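Local coordinates for glycosyl hydrolase family 2, TIM barrel domain protein (Faecalibacterium prausnitzii A2-165, PDB 6ED2) that probably hydrolyses beta-glucuronides, as a family 2 glycosyl hydrolase of a human gut bacterium, at residues E362-A367 / D425-H430; L373-V378 / S432-S437. All blocks are in the same frame, centred on the assembly; numbering follows the deposited sequence.

Both contacts belong to the TIM-barrel domain, and their centres lie 9 Å apart. Contact 1 joins helix 361-370 of the barrel's outer layer to the last residues of segment 425-430, helical at first and then a turn, while contact 2 pairs two neighbouring parallel strands of the barrel wall. Their segments alternate along the chain, helix 361-370 leading into strand 373-377 and helix 409-427 into strand 433-440. Tyr364 bridges the two: its OH probably hydrogen-bonds Asp376 OD1 at 2.7 Å, and its CD1 packs 3.5 Å from Ile374 CD1. The Glu377 side chain, at the C-terminal end of its strand, is about 8 Å from a bound magnesium ion; active sites of TIM-barrel enzymes lie at this end of the strands.

Contact 1 of 2, residues E362-A367 / D425-H430; sequences EIYQMA and DRDKNH
CG of Asp427 lies over one face of the Tyr364 ring, 4.0 Å above the plane and displaced toward the rim. The ring of His430 is met over the centre of one face by CB of Tyr364, a CH-pi contact with CB 3.5 Å from the imidazole centroid. The two rings are themselves nearly parallel, 18° apart, but slid so far along each other that they barely overlap. Arg426 comes in with the edge of its guanidinium: Tyr364 OH lies in the guanidinium plane, 3.2 Å from NH2 of Arg426, and the ring and guanidinium planes stand 72° apart. A bend at chi3 (68°) folds the arginine back to Asp427, where NE donates to OD1 in a 2.7 Å salt bridge that holds the guanidinium beside the aspartate.

Further polar partners come from outside the two segments. Besides its probable bond to Asp376, Tyr364 OH is hydrogen-bonded to the backbone N of Tyr359, whose carbonyl also receives NH2 of Arg426; His430 ND1 is bonded to Asp368. Gln365 adds a looser touch, its CG lying 4.2 Å from CE1 of His430. A type I turn from Asp427 to His430, closed by His430 N to Asp427 O at 3.2 Å, brings the imidazole against helix 361-370. The arrangement is that of two successive outer helices of a TIM barrel, with the turn from Asp427 to His430 leading the chain back to its next strand, 433-440.

Contact 2 of 2, residues L373-V378 / S432-S437; sequences LIIDEV and SVIAWS
Ile374 is tied to the facing strand through both its backbone groups: its N donates to Ser432 O at 2.8 Å from above the carbonyl plane, and its O accepts from Ile434 N at 3.0 Å in a nearly straight bond (171°) lying in the carbonyl plane. Asp376 repeats the pattern, its N bonded to Ala435 O at 2.9 Å and its O receiving Ser437 N at 2.8 Å. Between these two pairs of bonds the register slips by one residue, a beta bulge: Ile374 stands beside Val433, but Ile375 beside Ala435. The backbone of Ile375 turns the other way, to Phe352 and Thr354, which puts strand 373-377 between two parallel neighbours, as in the closed parallel barrel of the TIM fold, where each strand is flanked on both sides. A weak bond from Val378 N to Ser437 O continues the ladder.

Among the side chains, Ser437 OG donates to Glu377 OE1 at 2.8 Å, on the anti side and 32° out of the carboxylate plane. The glutamate reaches it with CG anti to the backbone N (chi1 -178°). Arg353 forms a salt bridge to the same OE1, and His356 ND1 holds OE2, so both carboxylate oxygens are engaged. Asp376 OD1 has its partner in Tyr364 OH, a probable hydrogen bond, while CB of Asp376 lies 3.7 Å from Trp436 CE3. The indole NE1 is satisfied by Asp464, and Ser432 OG by Asp368. Apolar contacts accompany these bonds: Leu373 CB touches Ile434 CG1 at 3.9 Å, and Ile375 CG1 lies against Ala435 CB.

Contact 1 of 2, residues E362-A367 / D425-H430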
loop_
_atom_site.group_PDB
_atom_site.type_symbol
_atom_site.label_atom_id
_atom_site.label_comp_id
_atom_site.label_asym_id
_atom_site.label_seq_id
_atom_site.Cartn_x
_atom_site.Cartn_y
_atom_site.Cartn_z
ATOM N N GLU A 362 -1.721 -25.147 -23.414
ATOM C CA GLU A 362 -1.927 -25.721 -22.082
ATOM C C GLU A 362 -3.098 -25.076 -21.342
ATOM O O GLU A 362 -3.765 -25.737 -20.538
ATOM C CB GLU A 362 -0.636 -25.580 -21.263
ATOM C CG GLU A 362 0.486 -26.500 -21.736
ATOM C CD GLU A 362 1.299 -25.949 -22.892
ATOM O OE1 GLU A 362 0.847 -25.016 -23.620
ATOM O OE2 GLU A 362 2.418 -26.467 -23.077
ATOM N N ILE A 363 -3.372 -23.794 -21.595
ATOM C CA ILE A 363 -4.516 -23.147 -20.950
ATOM C C ILE A 363 -5.841 -23.724 -21.464
ATOM O O ILE A 363 -6.791 -23.905 -20.692
ATOM C CB ILE A 363 -4.420 -21.621 -21.146
ATOM C CG1 ILE A 363 -3.220 -21.080 -20.356
ATOM C CG2 ILE A 363 -5.722 -20.916 -20.736
ATOM C CD1 ILE A 363 -2.800 -19.685 -20.745
ATOM N N TYR A 364 -5.934 -24.030 -22.769
ATOM C CA TYR A 364 -7.147 -24.663 -23.291
ATOM C C TYR A 364 -7.291 -26.077 -22.758
ATOM O O TYR A 364 -8.409 -26.536 -22.470
ATOM C CB TYR A 364 -7.140 -24.713 -24.826
ATOM C CG TYR A 364 -6.930 -23.383 -25.517
ATOM C CD1 TYR A 364 -8.004 -22.708 -26.108
ATOM C CD2 TYR A 364 -5.662 -22.803 -25.586
ATOM C CE1 TYR A 364 -7.815 -21.470 -26.750
ATOM C CE2 TYR A 364 -5.463 -21.579 -26.212
ATOM C CZ TYR A 364 -6.551 -20.920 -26.811
ATOM O OH TYR A 364 -6.358 -19.707 -27.432
ATOM N N GLN A 365 -6.170 -26.795 -22.658
ATOM C CA GLN A 365 -6.218 -28.148 -22.117
ATOM C C GLN A 365 -6.780 -28.139 -20.700
ATOM O O GLN A 365 -7.582 -29.007 -20.332
ATOM C CB GLN A 365 -4.823 -28.770 -22.160
ATOM C CG GLN A 365 -4.248 -28.896 -23.587
ATOM C CD GLN A 365 -2.773 -29.312 -23.590
ATOM O OE1 GLN A 365 -2.179 -29.551 -22.535
ATOM N NE2 GLN A 365 -2.189 -29.416 -24.774
ATOM N N MET A 366 -6.400 -27.137 -19.901
ATOM C CA MET A 366 -6.931 -27.056 -18.542
ATOM C C MET A 366 -8.402 -26.668 -18.556
ATOM O O MET A 366 -9.194 -27.206 -17.776
ATOM C CB MET A 366 -6.119 -26.063 -17.696
ATOM C CG MET A 366 -6.718 -25.845 -16.289
ATOM S SD MET A 366 -5.555 -25.606 -14.906
ATOM C CE MET A 366 -4.679 -27.172 -14.976
ATOM N N ALA A 367 -8.782 -25.710 -19.413
ATOM C CA ALA A 367 -10.206 -25.412 -19.589
ATOM C C ALA A 367 -10.978 -26.664 -19.988
ATOM O O ALA A 367 -12.080 -26.905 -19.487
ATOM C CB ALA A 367 -10.399 -24.306 -20.623
ATOM N N ASP A 425 -7.438 -24.036 -36.876
ATOM C CA ASP A 425 -6.849 -25.368 -37.016
ATOM C C ASP A 425 -6.265 -25.880 -35.694
ATOM O O ASP A 425 -6.432 -27.056 -35.351
ATOM C CB ASP A 425 -5.781 -25.357 -38.117
ATOM C CG ASP A 425 -6.396 -25.490 -39.510
ATOM O OD1 ASP A 425 -7.523 -26.055 -39.621
ATOM O OD2 ASP A 425 -5.766 -25.008 -40.482
ATOM N N ARG A 426 -5.590 -25.013 -34.931
ATOM C CA ARG A 426 -4.981 -25.456 -33.674
ATOM C C ARG A 426 -6.035 -25.802 -32.626
ATOM O O ARG A 426 -5.877 -26.773 -31.880
ATOM C CB ARG A 426 -4.038 -24.381 -33.129
ATOM C CG ARG A 426 -3.111 -24.868 -31.992
ATOM C CD ARG A 426 -2.425 -23.681 -31.319
ATOM N NE ARG A 426 -3.414 -22.880 -30.598
ATOM C CZ ARG A 426 -3.120 -21.924 -29.716
ATOM N NH1 ARG A 426 -1.853 -21.645 -29.421
ATOM N NH2 ARG A 426 -4.105 -21.259 -29.112
ATOM N N ASP A 427 -7.133 -25.041 -32.570
ATOM C CA ASP A 427 -8.003 -25.064 -31.405
ATOM C C ASP A 427 -9.345 -25.733 -31.643
ATOM O O ASP A 427 -10.117 -25.873 -30.692
ATOM C CB ASP A 427 -8.210 -23.628 -30.890
ATOM C CG ASP A 427 -6.910 -23.018 -30.382
ATOM O OD1 ASP A 427 -5.927 -23.782 -30.234
ATOM O OD2 ASP A 427 -6.841 -21.786 -30.155
ATOM N N LYS A 428 -9.627 -26.199 -32.859
ATOM C CA LYS A 428 -11.000 -26.589 -33.182
ATOM C C LYS A 428 -11.474 -27.813 -32.412
ATOM O O LYS A 428 -12.688 -27.996 -32.270
ATOM C CB LYS A 428 -11.142 -26.846 -34.683
ATOM C CG LYS A 428 -10.287 -28.013 -35.197
ATOM C CD LYS A 428 -9.990 -27.893 -36.690
ATOM C CE LYS A 428 -8.929 -28.913 -37.137
ATOM N NZ LYS A 428 -8.413 -28.621 -38.505
ATOM N N ASN A 429 -10.575 -28.646 -31.877
ATOM C CA ASN A 429 -11.040 -29.862 -31.208
ATOM C C ASN A 429 -11.138 -29.729 -29.693
ATOM O O ASN A 429 -11.441 -30.718 -29.017
ATOM C CB ASN A 429 -10.150 -31.050 -31.576
ATOM C CG ASN A 429 -10.282 -31.434 -33.036
ATOM O OD1 ASN A 429 -11.388 -31.673 -33.520
ATOM N ND2 ASN A 429 -9.163 -31.436 -33.760
ATOM N N HIS A 430 -10.911 -28.543 -29.145
ATOM C CA HIS A 430 -11.089 -28.348 -27.710
ATOM C C HIS A 430 -12.576 -28.272 -27.401
ATOM O O HIS A 430 -13.275 -27.434 -27.974
ATOM C CB HIS A 430 -10.408 -27.056 -27.254
ATOM C CG HIS A 430 -8.914 -27.122 -27.259
ATOM N ND1 HIS A 430 -8.207 -28.002 -26.466
ATOM C CD2 HIS A 430 -7.991 -26.405 -27.944
ATOM C CE1 HIS A 430 -6.912 -27.827 -26.666
ATOM N NE2 HIS A 430 -6.754 -26.868 -27.562
#

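Contact 2 of 2, residues L373-V378 / S432-S437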
loop_
_atom_site.group_PDB
_atom_site.type_symbol
_atom_site.label_atom_id
_atom_site.label_comp_id
_atom_site.label_asym_id
_atom_site.label_seq_id
_atom_site.Cartn_x
_atom_site.Cartn_y
_atom_site.Cartn_z
ATOM N N LEU A 373 -15.679 -22.420 -20.621
ATOM C CA LEU A 373 -15.963 -22.012 -21.987
ATOM C C LEU A 373 -14.987 -20.923 -22.403
ATOM O O LEU A 373 -14.737 -19.980 -21.647
ATOM C CB LEU A 373 -17.401 -21.491 -22.106
ATOM C CG LEU A 373 -18.493 -22.394 -21.547
ATOM C CD1 LEU A 373 -19.862 -21.730 -21.659
ATOM C CD2 LEU A 373 -18.476 -23.730 -22.289
ATOM N N ILE A 374 -14.470 -21.034 -23.621
ATOM C CA ILE A 374 -13.475 -20.107 -24.151
ATOM C C ILE A 374 -14.007 -19.457 -25.420
ATOM O O ILE A 374 -14.457 -20.155 -26.340
ATOM C CB ILE A 374 -12.152 -20.827 -24.462
ATOM C CG1 ILE A 374 -11.517 -21.367 -23.170
ATOM C CG2 ILE A 374 -11.197 -19.901 -25.234
ATOM C CD1 ILE A 374 -10.133 -21.939 -23.394
ATOM N N ILE A 375 -13.907 -18.133 -25.486
ATOM C CA ILE A 375 -13.997 -17.388 -26.732
ATOM C C ILE A 375 -12.578 -17.154 -27.231
ATOM O O ILE A 375 -11.803 -16.428 -26.604
ATOM C CB ILE A 375 -14.749 -16.065 -26.552
ATOM C CG1 ILE A 375 -16.150 -16.334 -25.986
ATOM C CG2 ILE A 375 -14.824 -15.330 -27.879
ATOM C CD1 ILE A 375 -16.951 -15.073 -25.702
ATOM N N ASP A 376 -12.242 -17.758 -28.368
ATOM C CA ASP A 376 -10.879 -17.805 -28.882
ATOM C C ASP A 376 -10.658 -16.621 -29.814
ATOM O O ASP A 376 -11.403 -16.445 -30.792
ATOM C CB ASP A 376 -10.655 -19.124 -29.622
ATOM C CG ASP A 376 -9.199 -19.606 -29.587
ATOM O OD1 ASP A 376 -8.286 -18.891 -29.086
ATOM O OD2 ASP A 376 -8.975 -20.727 -30.098
ATOM N N GLU A 377 -9.628 -15.829 -29.537
ATOM C CA GLU A 377 -9.442 -14.550 -30.207
ATOM C C GLU A 377 -8.082 -14.472 -30.893
ATOM O O GLU A 377 -7.043 -14.754 -30.283
ATOM C CB GLU A 377 -9.594 -13.397 -29.213
ATOM C CG GLU A 377 -9.452 -12.022 -29.863
ATOM C CD GLU A 377 -9.919 -10.886 -28.951
ATOM O OE1 GLU A 377 -11.141 -10.809 -28.656
ATOM O OE2 GLU A 377 -9.062 -10.067 -28.539
ATOM N N VAL A 378 -8.101 -14.034 -32.142
ATOM C CA VAL A 378 -6.915 -13.840 -32.973
ATOM C C VAL A 378 -6.308 -12.467 -32.657
ATOM O O VAL A 378 -7.027 -11.584 -32.173
ATOM C CB VAL A 378 -7.334 -14.030 -34.443
ATOM C CG1 VAL A 378 -7.941 -12.764 -35.021
ATOM C CG2 VAL A 378 -6.227 -14.604 -35.291
ATOM N N SER A 432 -13.687 -26.979 -24.809
ATOM C CA SER A 432 -13.828 -25.685 -24.145
ATOM C C SER A 432 -14.076 -24.545 -25.132
ATOM O O SER A 432 -14.761 -23.578 -24.781
ATOM C CB SER A 432 -12.585 -25.377 -23.291
ATOM O OG SER A 432 -11.403 -25.271 -24.077
ATOM N N VAL A 433 -13.553 -24.637 -26.355
ATOM C CA VAL A 433 -13.619 -23.541 -27.327
ATOM C C VAL A 433 -14.996 -23.539 -27.996
ATOM O O VAL A 433 -15.340 -24.467 -28.736
ATOM C CB VAL A 433 -12.497 -23.658 -28.360
ATOM C CG1 VAL A 433 -12.683 -22.648 -29.511
ATOM C CG2 VAL A 433 -11.146 -23.455 -27.677
ATOM N N ILE A 434 -15.787 -22.492 -27.748
ATOM C CA ILE A 434 -17.161 -22.432 -28.243
ATOM C C ILE A 434 -17.430 -21.243 -29.161
ATOM O O ILE A 434 -18.541 -21.128 -29.685
ATOM C CB ILE A 434 -18.186 -22.449 -27.085
ATOM C CG1 ILE A 434 -17.817 -21.464 -25.971
ATOM C CG2 ILE A 434 -18.312 -23.842 -26.493
ATOM C CD1 ILE A 434 -18.289 -20.045 -26.205
ATOM N N ALA A 435 -16.463 -20.358 -29.385
ATOM C CA ALA A 435 -16.719 -19.192 -30.226
ATOM C C ALA A 435 -15.397 -18.589 -30.661
ATOM O O ALA A 435 -14.362 -18.792 -30.016
ATOM C CB ALA A 435 -17.566 -18.135 -29.505
ATOM N N TRP A 436 -15.454 -17.831 -31.758
ATOM C CA TRP A 436 -14.297 -17.174 -32.359
ATOM C C TRP A 436 -14.497 -15.670 -32.313
ATOM O O TRP A 436 -15.540 -15.171 -32.739
ATOM C CB TRP A 436 -14.098 -17.595 -33.826
ATOM C CG TRP A 436 -14.183 -19.076 -34.055
ATOM C CD1 TRP A 436 -15.182 -19.761 -34.692
ATOM C CD2 TRP A 436 -13.236 -20.060 -33.622
ATOM N NE1 TRP A 436 -14.899 -21.108 -34.709
ATOM C CE2 TRP A 436 -13.708 -21.316 -34.058
ATOM C CE3 TRP A 436 -12.020 -19.997 -32.931
ATOM C CZ2 TRP A 436 -13.016 -22.504 -33.801
ATOM C CZ3 TRP A 436 -11.327 -21.186 -32.689
ATOM C CH2 TRP A 436 -11.833 -22.414 -33.114
ATOM N N SER A 437 -13.504 -14.943 -31.819
ATOM C CA SER A 437 -13.529 -13.490 -31.866
ATOM C C SER A 437 -12.496 -13.047 -32.889
ATOM O O SER A 437 -11.315 -13.364 -32.749
ATOM C CB SER A 437 -13.255 -12.887 -30.488
ATOM O OG SER A 437 -13.022 -11.495 -30.612
#